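PDB 5JBL: prohead core protein protease from Enterobacteria phage T4, which cleaves prohead proteins after L/I-X-E motifs once activated by autocatalytic cleavage, clearing space inside the capsid for the phage genome. Local coordinates for residues Gln97-Leu102 and Ala116-Asp121; Leu57-Ile62 and Ala133-Gly138; Lys86-Glu91 and Phe180-Gly185; Glu22-Ile27 and Asn72-Pro77. The protein carries 3 engineered substitutions. All coordinates share one frame; numbering follows the deposited sequence.

Interaction 1 of 4, residues Gln97-Leu102 and Ala116-Asp121; sequences QALGEL and AIIIED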
loop_
_atom_site.group_PDB
_atom_site.type_symbol
_atom_site.label_atom_id
_atom_site.label_comp_id
_atom_site.label_asym_id
_atom_site.label_seq_id
_atom_site.Cartn_x
_atom_site.Cartn_y
_atom_site.Cartn_z
ATOM N N GLN C 97 13.403 -10.797 18.892
ATOM C CA GLN C 97 12.818 -11.276 17.644
ATOM C C GLN C 97 11.325 -11.571 17.758
ATOM O O GLN C 97 10.733 -12.073 16.792
ATOM C CB GLN C 97 13.543 -12.547 17.160
ATOM C CG GLN C 97 15.011 -12.431 16.785
ATOM C CD GLN C 97 15.242 -11.885 15.379
ATOM O OE1 GLN C 97 14.307 -11.521 14.669
ATOM N NE2 GLN C 97 16.496 -11.881 14.952
ATOM N N ALA C 98 10.691 -11.292 18.902
ATOM C CA ALA C 98 9.332 -11.781 19.172
ATOM C C ALA C 98 8.277 -10.829 18.612
ATOM O O ALA C 98 7.455 -10.256 19.323
ATOM C CB ALA C 98 9.145 -12.018 20.670
ATOM N N LEU C 99 8.306 -10.694 17.288
ATOM C CA LEU C 99 7.349 -9.887 16.551
ATOM C C LEU C 99 5.991 -10.577 16.452
ATOM O O LEU C 99 5.870 -11.806 16.518
ATOM C CB LEU C 99 7.876 -9.602 15.141
ATOM C CG LEU C 99 9.250 -8.934 15.106
ATOM C CD1 LEU C 99 9.756 -8.718 13.676
ATOM C CD2 LEU C 99 9.175 -7.602 15.853
ATOM N N GLY C 100 4.949 -9.757 16.278
ATOM C CA GLY C 100 3.639 -10.269 15.949
ATOM C C GLY C 100 2.971 -9.345 14.952
ATOM O O GLY C 100 3.419 -8.228 14.740
ATOM N N GLU C 101 1.870 -9.827 14.369
ATOM C CA GLU C 101 1.225 -9.165 13.247
ATOM C C GLU C 101 -0.161 -8.677 13.643
ATOM O O GLU C 101 -0.645 -8.927 14.742
ATOM C CB GLU C 101 1.142 -10.109 12.045
ATOM C CG GLU C 101 2.513 -10.660 11.621
ATOM C CD GLU C 101 2.471 -11.575 10.387
ATOM O OE1 GLU C 101 1.575 -11.420 9.527
ATOM O OE2 GLU C 101 3.349 -12.462 10.271
ATOM N N LEU C 102 -0.794 -7.966 12.723
ATOM C CA LEU C 102 -2.193 -7.582 12.844
ATOM C C LEU C 102 -2.972 -8.526 11.936
ATOM O O LEU C 102 -2.708 -8.565 10.732
ATOM C CB LEU C 102 -2.392 -6.119 12.440
ATOM C CG LEU C 102 -3.815 -5.537 12.415
ATOM C CD1 LEU C 102 -4.473 -5.713 13.769
ATOM C CD2 LEU C 102 -3.750 -4.056 12.060
ATOM N N ALA C 116 3.345 -5.802 13.641
ATOM C CA ALA C 116 2.687 -4.691 14.297
ATOM C C ALA C 116 3.062 -4.526 15.761
ATOM O O ALA C 116 2.869 -3.428 16.303
ATOM C CB ALA C 116 1.151 -4.823 14.160
ATOM N N ILE C 117 3.582 -5.569 16.423
ATOM C CA ILE C 117 3.944 -5.509 17.832
ATOM C C ILE C 117 5.231 -6.278 18.045
ATOM O O ILE C 117 5.622 -7.120 17.235
ATOM C CB ILE C 117 2.854 -6.098 18.769
ATOM C CG1 ILE C 117 2.589 -7.566 18.447
ATOM C CG2 ILE C 117 1.581 -5.340 18.656
ATOM C CD1 ILE C 117 3.315 -8.525 19.400
ATOM N N ILE C 118 5.882 -6.005 19.173
ATOM C CA ILE C 118 7.003 -6.814 19.616
ATOM C C ILE C 118 6.819 -7.111 21.098
ATOM O O ILE C 118 6.542 -6.207 21.892
ATOM C CB ILE C 118 8.356 -6.134 19.321
ATOM C CG1 ILE C 118 9.507 -7.051 19.751
ATOM C CG2 ILE C 118 8.449 -4.732 19.979
ATOM C CD1 ILE C 118 10.871 -6.631 19.226
ATOM N N ILE C 119 6.952 -8.382 21.466
ATOM C CA ILE C 119 6.810 -8.802 22.856
ATOM C C ILE C 119 8.108 -8.514 23.597
ATOM O O ILE C 119 9.178 -8.979 23.194
ATOM C CB ILE C 119 6.441 -10.294 22.943
ATOM C CG1 ILE C 119 5.039 -10.512 22.369
ATOM C CG2 ILE C 119 6.574 -10.806 24.405
ATOM C CD1 ILE C 119 4.549 -11.961 22.401
ATOM N N GLU C 120 8.015 -7.752 24.702
ATOM C CA GLU C 120 9.181 -7.400 25.504
ATOM C C GLU C 120 9.376 -8.295 26.717
ATOM O O GLU C 120 10.502 -8.399 27.212
ATOM C CB GLU C 120 9.085 -5.949 26.009
ATOM C CG GLU C 120 8.831 -4.960 24.905
ATOM C CD GLU C 120 9.111 -3.533 25.333
ATOM O OE1 GLU C 120 8.977 -3.224 26.537
ATOM O OE2 GLU C 120 9.467 -2.724 24.456
ATOM N N ASP C 121 8.320 -8.930 27.210
ATOM C CA ASP C 121 8.453 -9.732 28.422
ATOM C C ASP C 121 7.228 -10.615 28.538
ATOM O O ASP C 121 6.140 -10.261 28.068
ATOM C CB ASP C 121 8.599 -8.853 29.674
ATOM C CG ASP C 121 9.262 -9.589 30.842
ATOM O OD1 ASP C 121 9.564 -8.937 31.865
ATOM O OD2 ASP C 121 9.478 -10.817 30.743
HETATM O O HOH W 1 11.465 -9.491 21.790
#
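A classic beta bulge, in which Ala116 and Ile117 both face Gly100, closes the pairing of the short strand 99-101 with the antiparallel strand 116-121. Gly100 O takes two N-H groups at once: Ala116 N, 2.7 Å from it, lies in the carbonyl plane, whereas Ile117 N, 3.2 Å from the same oxygen, comes in 42° above that plane. Gly100 N returns a bond to Ile117 O (2.9 Å). The missing side chain of Gly100 makes room for Ile117, whose CG1 sits between its own backbone N and carbonyl carbon (chi1 60°), a position that, with CD1 folded back, brings Ile117 CD1 within 3.7 Å of Gly100 N. Beyond the bulge, Leu99 and Ile118 form a non-hydrogen-bonded pair; the two side chains cross at a slant, Leu99 CD2 meeting Ile118 CB at 3.9 Å. Ala98 is the centre of an inverse gamma turn, yet its carbonyl still belongs to the sheet, since Ala98 O receives a nearly straight bond from Ile119 N (2.9 Å, 174°). The small methyl of Ala98 meets Ile119 CB at 3.9 Å, and this methyl and the branched Ile119 both lie against Tyr88 of helix 78-93. At the other end Ala116 CB touches Leu102 CB, under helix 142-151. Glu101 starts out with its CB directed away from strand 116-121, and its carboxylate accepts from Asp111 N and forms salt bridges with Arg107 and Arg161, while Leu99 packs on Trp154 of a neighbouring subunit.

Interaction 2 of 4, residues Leu57-Ile62 and Ala133-Gly138; sequences LYIEGI and ARVIEG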
loop_
_atom_site.group_PDB
_atom_site.type_symbol
_atom_site.label_atom_id
_atom_site.label_comp_id
_atom_site.label_asym_id
_atom_site.label_seq_id
_atom_site.Cartn_x
_atom_site.Cartn_y
_atom_site.Cartn_z
ATOM N N LEU C 57 3.424 2.844 23.123
ATOM C CA LEU C 57 2.085 2.314 23.314
ATOM C C LEU C 57 2.229 0.835 23.615
ATOM O O LEU C 57 2.821 0.100 22.815
ATOM C CB LEU C 57 1.245 2.536 22.064
ATOM C CG LEU C 57 -0.149 1.926 22.050
ATOM C CD1 LEU C 57 -1.003 2.485 23.166
ATOM C CD2 LEU C 57 -0.761 2.249 20.692
ATOM N N TYR C 58 1.687 0.394 24.751
ATOM C CA TYR C 58 1.872 -0.979 25.204
ATOM C C TYR C 58 0.553 -1.706 25.387
ATOM O O TYR C 58 -0.422 -1.132 25.876
ATOM C CB TYR C 58 2.646 -1.016 26.523
ATOM C CG TYR C 58 4.097 -0.727 26.319
ATOM C CD1 TYR C 58 4.988 -1.767 26.125
ATOM C CD2 TYR C 58 4.572 0.578 26.265
ATOM C CE1 TYR C 58 6.312 -1.534 25.915
ATOM C CE2 TYR C 58 5.920 0.826 26.051
ATOM C CZ TYR C 58 6.780 -0.252 25.873
ATOM O OH TYR C 58 8.122 -0.067 25.653
ATOM N N ILE C 59 0.541 -2.985 25.013
ATOM C CA ILE C 59 -0.544 -3.902 25.332
ATOM C C ILE C 59 -0.017 -4.866 26.389
ATOM O O ILE C 59 1.028 -5.500 26.180
ATOM C CB ILE C 59 -1.029 -4.640 24.077
ATOM C CG1 ILE C 59 -1.501 -3.616 23.038
ATOM C CG2 ILE C 59 -2.140 -5.623 24.442
ATOM C CD1 ILE C 59 -1.696 -4.188 21.655
ATOM N N GLU C 60 -0.719 -4.964 27.525
ATOM C CA GLU C 60 -0.259 -5.816 28.621
ATOM C C GLU C 60 -1.422 -6.603 29.215
ATOM O O GLU C 60 -2.479 -6.035 29.520
ATOM C CB GLU C 60 0.431 -4.984 29.714
ATOM C CG GLU C 60 1.121 -5.820 30.785
ATOM C CD GLU C 60 1.766 -4.974 31.881
ATOM O OE1 GLU C 60 1.424 -5.187 33.067
ATOM O OE2 GLU C 60 2.609 -4.101 31.566
ATOM N N GLY C 61 -1.215 -7.902 29.391
ATOM C CA GLY C 61 -2.211 -8.720 30.074
ATOM C C GLY C 61 -2.035 -10.182 29.700
ATOM O O GLY C 61 -0.943 -10.613 29.323
ATOM N N ILE C 62 -3.134 -10.920 29.797
ATOM C CA ILE C 62 -3.105 -12.354 29.524
ATOM C C ILE C 62 -2.882 -12.585 28.039
ATOM O O ILE C 62 -3.669 -12.133 27.195
ATOM C CB ILE C 62 -4.395 -13.026 30.005
ATOM C CG1 ILE C 62 -4.447 -12.998 31.535
ATOM C CG2 ILE C 62 -4.497 -14.448 29.457
ATOM C CD1 ILE C 62 -5.759 -13.482 32.116
ATOM N N ALA C 133 3.581 -6.151 25.374
ATOM C CA ALA C 133 3.930 -5.982 23.978
ATOM C C ALA C 133 3.923 -4.504 23.615
ATOM O O ALA C 133 3.006 -3.770 23.977
ATOM C CB ALA C 133 2.964 -6.736 23.055
ATOM N N ARG C 134 4.945 -4.077 22.892
ATOM C CA ARG C 134 5.025 -2.710 22.396
ATOM C C ARG C 134 4.491 -2.657 20.970
ATOM O O ARG C 134 4.832 -3.508 20.139
ATOM C CB ARG C 134 6.472 -2.218 22.450
ATOM C CG ARG C 134 6.658 -0.795 21.984
ATOM C CD ARG C 134 8.124 -0.404 21.968
ATOM N NE ARG C 134 8.266 0.973 21.508
ATOM C CZ ARG C 134 8.453 2.028 22.297
ATOM N NH1 ARG C 134 8.551 1.874 23.614
ATOM N NH2 ARG C 134 8.544 3.247 21.758
ATOM N N VAL C 135 3.631 -1.681 20.690
ATOM C CA VAL C 135 3.117 -1.482 19.338
ATOM C C VAL C 135 4.177 -0.759 18.514
ATOM O O VAL C 135 4.793 0.206 18.985
ATOM C CB VAL C 135 1.794 -0.699 19.370
ATOM C CG1 VAL C 135 1.303 -0.403 17.949
ATOM C CG2 VAL C 135 0.755 -1.484 20.121
ATOM N N ILE C 136 4.446 -1.259 17.312
ATOM C CA ILE C 136 5.457 -0.654 16.445
ATOM C C ILE C 136 4.868 0.604 15.811
ATOM O O ILE C 136 3.833 0.542 15.152
ATOM C CB ILE C 136 5.923 -1.646 15.374
ATOM C CG1 ILE C 136 6.514 -2.883 16.060
ATOM C CG2 ILE C 136 6.925 -0.967 14.419
ATOM C CD1 ILE C 136 6.752 -4.071 15.151
ATOM N N GLU C 137 5.484 1.755 16.049
ATOM C CA GLU C 137 4.968 2.988 15.470
ATOM C C GLU C 137 5.997 3.625 14.548
ATOM O O GLU C 137 7.206 3.429 14.717
ATOM C CB GLU C 137 4.562 3.977 16.553
ATOM C CG GLU C 137 3.353 3.504 17.359
ATOM C CD GLU C 137 2.780 4.626 18.187
ATOM O OE1 GLU C 137 2.117 5.507 17.583
ATOM O OE2 GLU C 137 3.033 4.660 19.414
ATOM N N GLY C 138 5.503 4.413 13.591
ATOM C CA GLY C 138 6.343 5.090 12.620
ATOM C C GLY C 138 6.633 4.303 11.361
ATOM O O GLY C 138 7.475 4.727 10.562
HETATM O O HOH W 2 4.747 2.424 20.682
#
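Tyr58 has CG anti to its carbonyl carbon (chi1 -74°), which swings the ring over toward Arg134, and Arg134 runs fully extended from CG to NE beside it. The arginine's aliphatic part does the covering: Arg134 CG lies over one ring face, 4.3 Å from the centroid of the Tyr58 ring. Its guanidinium then stands almost upright to the ring, the two planes 85° apart; Tyr58 OH lies in the guanidinium plane, where Arg134 NH1 donates to it (2.8 Å, 145°). These two residues are a non-hydrogen-bonded pair of antiparallel strands 57-60 and 133-135. Next to them Ile59 and Ala133 exchange both backbone bonds, Ile59 N to Ala133 O and Ala133 N to Ile59 O, each 2.8 Å, and Val135 N bonds straight to Leu57 O. On the other face of the sheet, Leu57 CG and Ile59 CD1 each lie 4.0 Å from Val135 CG2, beneath helix 142-151. Where the strands part, a water accepts from Leu57 N and donates to Val135 O and Glu137 OE2; the other oxygen of Glu137 pairs with Arg151. Tyr58 OH also bonds Glu120, which has a salt bridge with Arg132; the hydroxyl thus links guanidinium to carboxylate, and the buried positive charge of Arg134 probably has a counter-charge just beyond it.

Interaction 3 of 4, residues Lys86-Glu91 and Phe180-Gly185; sequences KDYINE and FKLTVG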
loop_
_atom_site.group_PDB
_atom_site.type_symbol
_atom_site.label_atom_id
_atom_site.label_comp_id
_atom_site.label_asym_id
_atom_site.label_seq_id
_atom_site.Cartn_x
_atom_site.Cartn_y
_atom_site.Cartn_z
ATOM N N LYS C 86 8.956 -21.156 27.828
ATOM C CA LYS C 86 10.374 -21.002 28.156
ATOM C C LYS C 86 11.232 -20.968 26.896
ATOM O O LYS C 86 12.111 -20.115 26.751
ATOM C CB LYS C 86 10.823 -22.139 29.075
ATOM C CG LYS C 86 12.316 -22.149 29.380
ATOM C CD LYS C 86 12.597 -22.827 30.718
ATOM C CE LYS C 86 12.024 -22.031 31.886
ATOM N NZ LYS C 86 12.282 -22.700 33.191
ATOM N N ASP C 87 10.979 -21.883 25.960
ATOM C CA ASP C 87 11.759 -21.904 24.729
ATOM C C ASP C 87 11.511 -20.656 23.898
ATOM O O ASP C 87 12.437 -20.108 23.292
ATOM C CB ASP C 87 11.422 -23.159 23.923
ATOM C CG ASP C 87 12.015 -24.430 24.533
ATOM O OD1 ASP C 87 12.933 -24.320 25.384
ATOM O OD2 ASP C 87 11.562 -25.539 24.155
ATOM N N TYR C 88 10.263 -20.193 23.855
ATOM C CA TYR C 88 9.944 -18.992 23.099
ATOM C C TYR C 88 10.593 -17.760 23.723
ATOM O O TYR C 88 11.076 -16.872 23.003
ATOM C CB TYR C 88 8.425 -18.848 23.015
ATOM C CG TYR C 88 7.946 -17.610 22.302
ATOM C CD1 TYR C 88 7.587 -16.474 23.019
ATOM C CD2 TYR C 88 7.858 -17.572 20.918
ATOM C CE1 TYR C 88 7.144 -15.324 22.370
ATOM C CE2 TYR C 88 7.412 -16.438 20.270
ATOM C CZ TYR C 88 7.050 -15.315 21.007
ATOM O OH TYR C 88 6.574 -14.178 20.358
ATOM N N ILE C 89 10.612 -17.683 25.061
ATOM C CA ILE C 89 11.314 -16.586 25.730
ATOM C C ILE C 89 12.793 -16.617 25.380
ATOM O O ILE C 89 13.393 -15.589 25.050
ATOM C CB ILE C 89 11.099 -16.640 27.255
ATOM C CG1 ILE C 89 9.651 -16.272 27.617
ATOM C CG2 ILE C 89 12.082 -15.712 27.969
ATOM C CD1 ILE C 89 9.265 -16.570 29.086
ATOM N N ASN C 90 13.406 -17.802 25.426
ATOM C CA ASN C 90 14.837 -17.885 25.132
ATOM C C ASN C 90 15.136 -17.647 23.657
ATOM O O ASN C 90 16.156 -17.032 23.318
ATOM C CB ASN C 90 15.384 -19.238 25.566
ATOM C CG ASN C 90 15.505 -19.355 27.063
ATOM O OD1 ASN C 90 15.672 -18.350 27.756
ATOM N ND2 ASN C 90 15.426 -20.579 27.575
ATOM N N GLU C 91 14.289 -18.160 22.769
ATOM C CA GLU C 91 14.574 -18.094 21.343
ATOM C C GLU C 91 14.136 -16.778 20.707
ATOM O O GLU C 91 14.766 -16.326 19.746
ATOM C CB GLU C 91 13.891 -19.263 20.638
ATOM C CG GLU C 91 14.571 -20.605 20.899
ATOM C CD GLU C 91 13.684 -21.795 20.553
ATOM O OE1 GLU C 91 13.780 -22.832 21.247
ATOM O OE2 GLU C 91 12.889 -21.694 19.593
ATOM N N PHE C 180 4.433 -29.364 21.846
ATOM C CA PHE C 180 3.929 -28.125 21.279
ATOM C C PHE C 180 5.025 -27.074 21.249
ATOM O O PHE C 180 5.787 -26.923 22.205
ATOM C CB PHE C 180 2.747 -27.590 22.094
ATOM C CG PHE C 180 2.327 -26.204 21.692
ATOM C CD1 PHE C 180 2.667 -25.108 22.465
ATOM C CD2 PHE C 180 1.618 -25.997 20.519
ATOM C CE1 PHE C 180 2.293 -23.840 22.094
ATOM C CE2 PHE C 180 1.231 -24.732 20.134
ATOM C CZ PHE C 180 1.568 -23.643 20.919
ATOM N N LYS C 181 5.099 -26.342 20.146
ATOM C CA LYS C 181 6.098 -25.301 19.977
ATOM C C LYS C 181 5.383 -23.983 19.715
ATOM O O LYS C 181 4.539 -23.896 18.818
ATOM C CB LYS C 181 7.064 -25.642 18.840
ATOM C CG LYS C 181 8.019 -24.506 18.498
ATOM C CD LYS C 181 8.992 -24.900 17.399
ATOM C CE LYS C 181 10.121 -23.887 17.267
ATOM N NZ LYS C 181 10.831 -24.032 15.964
ATOM N N LEU C 182 5.696 -22.969 20.511
ATOM C CA LEU C 182 5.106 -21.649 20.344
ATOM C C LEU C 182 5.956 -20.863 19.347
ATOM O O LEU C 182 7.148 -20.667 19.575
ATOM C CB LEU C 182 5.046 -20.930 21.695
ATOM C CG LEU C 182 4.377 -19.550 21.705
ATOM C CD1 LEU C 182 2.913 -19.700 21.305
ATOM C CD2 LEU C 182 4.489 -18.931 23.085
ATOM N N THR C 183 5.362 -20.414 18.245
ATOM C CA THR C 183 6.149 -19.708 17.239
ATOM C C THR C 183 5.864 -18.216 17.163
ATOM O O THR C 183 6.738 -17.461 16.745
ATOM C CB THR C 183 5.949 -20.335 15.848
ATOM O OG1 THR C 183 4.571 -20.284 15.467
ATOM C CG2 THR C 183 6.418 -21.784 15.846
ATOM N N VAL C 184 4.661 -17.775 17.526
ATOM C CA VAL C 184 4.345 -16.354 17.629
ATOM C C VAL C 184 3.483 -16.178 18.866
ATOM O O VAL C 184 2.380 -16.734 18.935
ATOM C CB VAL C 184 3.603 -15.818 16.389
ATOM C CG1 VAL C 184 3.273 -14.337 16.583
ATOM C CG2 VAL C 184 4.435 -16.033 15.130
ATOM N N GLY C 185 3.970 -15.405 19.840
ATOM C CA GLY C 185 3.253 -15.283 21.098
ATOM C C GLY C 185 1.970 -14.474 20.987
ATOM O O GLY C 185 0.965 -14.808 21.627
HETATM O O HOH W 3 9.686 -21.150 20.414
#
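Helix 86-91 passes over strand 181-184 at 43°, their axes 8.1 Å apart at the closest, with Tyr88 and Leu182 at the nearest approach of the backbones. Tyr88 fills the gap. Its CG is anti to the backbone N (chi1 178°), which sends the ring down from the helix and along the strand toward Gly185. Leu182 CD2 sits over one ring face, 4.2 Å from the centroid of the Tyr88 ring, a CH-pi contact made by a branched methyl that can lie against the flat ring. At the ring's edge, Tyr88 CE2 approaches Thr183 O, near the ring plane, at 3.7 Å; that oxygen is also bonded by Gln92 NE2. The strand is not regular here: Thr183 and Val184 both face Arg161 in a classic beta bulge, and at Gly185 the chain turns a corner. Tyr88 reaches this corner, its hydroxyl accepting a hydrogen bond from Gly185 N (2.9 Å, 152°). A glycine gives the hydroxyl space to come close, with Tyr88 OH 3.6 Å from Gly185 CA. At the exposed end of the contact, Glu91 and Lys181 carry opposite charges that do not touch, Glu91 OE2 lying 4.8 Å from Lys181 NZ, while Thr183, whose CB points away from the helix, bonds Ala108 O through OG1.

Interaction 4 of 4, residues Glu22-Ile27 and Asn72-Pro77; sequences EPQLLI and NKRLYP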
loop_
_atom_site.group_PDB
_atom_site.type_symbol
_atom_site.label_atom_id
_atom_site.label_comp_id
_atom_site.label_asym_id
_atom_site.label_seq_id
_atom_site.Cartn_x
_atom_site.Cartn_y
_atom_site.Cartn_z
ATOM N N GLU C 22 -0.713 -35.903 13.442
ATOM C CA GLU C 22 0.523 -35.282 12.990
ATOM C C GLU C 22 0.567 -33.790 13.311
ATOM O O GLU C 22 -0.465 -33.179 13.614
ATOM C CB GLU C 22 0.667 -35.504 11.487
ATOM C CG GLU C 22 0.964 -36.942 11.110
ATOM C CD GLU C 22 1.038 -37.141 9.611
ATOM O OE1 GLU C 22 0.707 -36.189 8.868
ATOM O OE2 GLU C 22 1.419 -38.250 9.175
ATOM N N PRO C 23 1.764 -33.180 13.264
ATOM C CA PRO C 23 1.900 -31.768 13.664
ATOM C C PRO C 23 1.252 -30.809 12.675
ATOM O O PRO C 23 1.431 -30.913 11.456
ATOM C CB PRO C 23 3.416 -31.549 13.726
ATOM C CG PRO C 23 4.007 -32.623 12.918
ATOM C CD PRO C 23 3.072 -33.791 12.969
ATOM N N GLN C 24 0.525 -29.839 13.222
ATOM C CA GLN C 24 -0.232 -28.884 12.429
ATOM C C GLN C 24 -0.062 -27.492 13.023
ATOM O O GLN C 24 0.397 -27.326 14.155
ATOM C CB GLN C 24 -1.713 -29.294 12.384
ATOM C CG GLN C 24 -2.420 -29.171 13.729
ATOM C CD GLN C 24 -3.906 -29.517 13.659
ATOM O OE1 GLN C 24 -4.285 -30.675 13.834
ATOM N NE2 GLN C 24 -4.748 -28.515 13.418
ATOM N N LEU C 25 -0.420 -26.485 12.236
ATOM C CA LEU C 25 -0.462 -25.124 12.744
ATOM C C LEU C 25 -1.647 -24.989 13.685
ATOM O O LEU C 25 -2.776 -25.308 13.309
ATOM C CB LEU C 25 -0.589 -24.130 11.587
ATOM C CG LEU C 25 -0.694 -22.635 11.915
ATOM C CD1 LEU C 25 0.617 -22.097 12.496
ATOM C CD2 LEU C 25 -1.142 -21.799 10.707
ATOM N N LEU C 26 -1.389 -24.518 14.902
ATOM C CA LEU C 26 -2.409 -24.300 15.928
ATOM C C LEU C 26 -2.472 -22.800 16.205
ATOM O O LEU C 26 -1.503 -22.217 16.709
ATOM C CB LEU C 26 -2.074 -25.088 17.196
ATOM C CG LEU C 26 -1.999 -26.602 17.059
ATOM C CD1 LEU C 26 -1.396 -27.253 18.324
ATOM C CD2 LEU C 26 -3.385 -27.171 16.733
ATOM N N ILE C 27 -3.599 -22.178 15.855
ATOM C CA ILE C 27 -3.850 -20.760 16.103
ATOM C C ILE C 27 -4.927 -20.646 17.169
ATOM O O ILE C 27 -5.996 -21.244 17.038
ATOM C CB ILE C 27 -4.293 -20.035 14.819
ATOM C CG1 ILE C 27 -3.211 -20.155 13.746
ATOM C CG2 ILE C 27 -4.617 -18.559 15.117
ATOM C CD1 ILE C 27 -3.501 -19.325 12.510
ATOM N N ASN C 72 -11.247 -22.358 20.907
ATOM C CA ASN C 72 -11.140 -23.405 19.892
ATOM C C ASN C 72 -11.384 -24.802 20.447
ATOM O O ASN C 72 -11.085 -25.779 19.755
ATOM C CB ASN C 72 -9.755 -23.380 19.233
ATOM C CG ASN C 72 -9.631 -22.330 18.159
ATOM O OD1 ASN C 72 -10.615 -21.931 17.538
ATOM N ND2 ASN C 72 -8.406 -21.889 17.917
ATOM N N LYS C 73 -11.896 -24.925 21.675
ATOM C CA LYS C 73 -12.129 -26.230 22.301
ATOM C C LYS C 73 -10.827 -27.020 22.446
ATOM O O LYS C 73 -10.796 -28.245 22.286
ATOM C CB LYS C 73 -13.177 -27.044 21.538
ATOM C CG LYS C 73 -14.501 -26.332 21.370
ATOM C CD LYS C 73 -15.153 -26.096 22.717
ATOM C CE LYS C 73 -16.543 -25.476 22.570
ATOM N NZ LYS C 73 -16.483 -24.080 22.032
ATOM N N ARG C 74 -9.748 -26.318 22.781
ATOM C CA ARG C 74 -8.446 -26.925 23.016
ATOM C C ARG C 74 -7.948 -26.566 24.406
ATOM O O ARG C 74 -8.145 -25.442 24.873
ATOM C CB ARG C 74 -7.424 -26.452 21.976
ATOM C CG ARG C 74 -7.763 -26.886 20.586
ATOM C CD ARG C 74 -6.953 -26.105 19.593
ATOM N NE ARG C 74 -7.333 -26.454 18.233
ATOM C CZ ARG C 74 -6.948 -25.779 17.158
ATOM N NH1 ARG C 74 -6.174 -24.710 17.292
ATOM N NH2 ARG C 74 -7.333 -26.186 15.953
ATOM N N LEU C 75 -7.280 -27.513 25.051
ATOM C CA LEU C 75 -6.704 -27.300 26.367
ATOM C C LEU C 75 -5.202 -27.504 26.269
ATOM O O LEU C 75 -4.747 -28.532 25.749
ATOM C CB LEU C 75 -7.317 -28.268 27.394
ATOM C CG LEU C 75 -6.880 -28.145 28.860
ATOM C CD1 LEU C 75 -8.027 -28.537 29.770
ATOM C CD2 LEU C 75 -5.661 -29.007 29.178
ATOM N N TYR C 76 -4.433 -26.537 26.797
ATOM C CA TYR C 76 -2.984 -26.647 26.844
ATOM C C TYR C 76 -2.562 -27.087 28.241
ATOM O O TYR C 76 -2.703 -26.303 29.187
ATOM C CB TYR C 76 -2.329 -25.311 26.486
ATOM C CG TYR C 76 -2.407 -24.963 25.022
ATOM C CD1 TYR C 76 -3.614 -24.604 24.433
ATOM C CD2 TYR C 76 -1.272 -24.998 24.225
ATOM C CE1 TYR C 76 -3.690 -24.301 23.084
ATOM C CE2 TYR C 76 -1.335 -24.695 22.893
ATOM C CZ TYR C 76 -2.535 -24.342 22.326
ATOM O OH TYR C 76 -2.555 -24.053 20.987
ATOM N N PRO C 77 -2.058 -28.305 28.433
ATOM C CA PRO C 77 -1.604 -28.710 29.775
ATOM C C PRO C 77 -0.463 -27.827 30.265
ATOM O O PRO C 77 0.367 -27.360 29.479
ATOM C CB PRO C 77 -1.151 -30.164 29.574
ATOM C CG PRO C 77 -1.938 -30.645 28.363
ATOM C CD PRO C 77 -2.023 -29.421 27.469
HETATM O O HOH W 4 -1.174 -21.617 19.568
HETATM O O HOH W 5 -5.882 -23.624 14.666
#
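Leu26 and Arg74 make the central touch: Leu26 CD2 lies over one face of the guanidinium, 3.8 Å from Arg74 CZ, while Asn72 CG covers the opposite face. The guanidinium thus has a partner over each face, though neither is centred, and its chain, extended from CG to NE, carries the head across to strand 24-27. Tyr76 comes from beside it, with Tyr76 OH 4.0 Å from Leu26 CB. Two waters tie the segments together. One accepts from Ile27 N (3.0 Å) and from Arg74 NH1 (2.9 Å), lying at the edge of the guanidinium and in its plane. The other donates to Leu26 O (2.9 Å) and to Tyr76 OH (3.1 Å). Asn72 ND2 lies very close to Ile27 O, but the angle is too poor for a hydrogen bond. What draws the three polar side chains together is the next residue, Glu28: its carboxylate has a salt bridge with Arg74 NH1 and hydrogen bonds with Tyr76 OH and Asn72 ND2; a guanidinium, a phenol and an amide N-H all suit a carboxylate. Leu26-Ile27-Glu28 spells the L-X-E motif after which this protease cuts, and the bond between Glu28 and Thr29 is an inferred autolysis site; the arrangement is consistent with the N-terminal strand occupying the catalytic centre like a substrate, with this cluster as the pocket for the glutamate. Further out, Leu26 pairs through its backbone with Gly162 of strand 157-168, Asn70 OD1 holds Arg74 N, and the Tyr76 ring is steadied edge-to-face by Phe180.

How the interactions relate
Interactions 1 and 2 are neighbours in one antiparallel sheet, their centres 8 Å apart, joined where Arg134 N meets Ile118 O at 2.8 Å. Interaction 3 sets the helix against this sheet's flank: Tyr88 OH comes within 3.4 Å of Ala98 CB and 3.6 Å of Ile119 CD1. It also leads to interaction 4, since Phe180 CZ packs on Tyr76 CE2 at 3.7 Å. Interactions 2 and 4 lie on opposite sides of the chain's centre, about 25 Å between centres. The active site lies beside interaction 4 and near 1 and 3: the side chain of the engineered Ala104 is about 4 Å from that of Ile27, 7 Å from that of Glu101 and 8 Å from that of Val184.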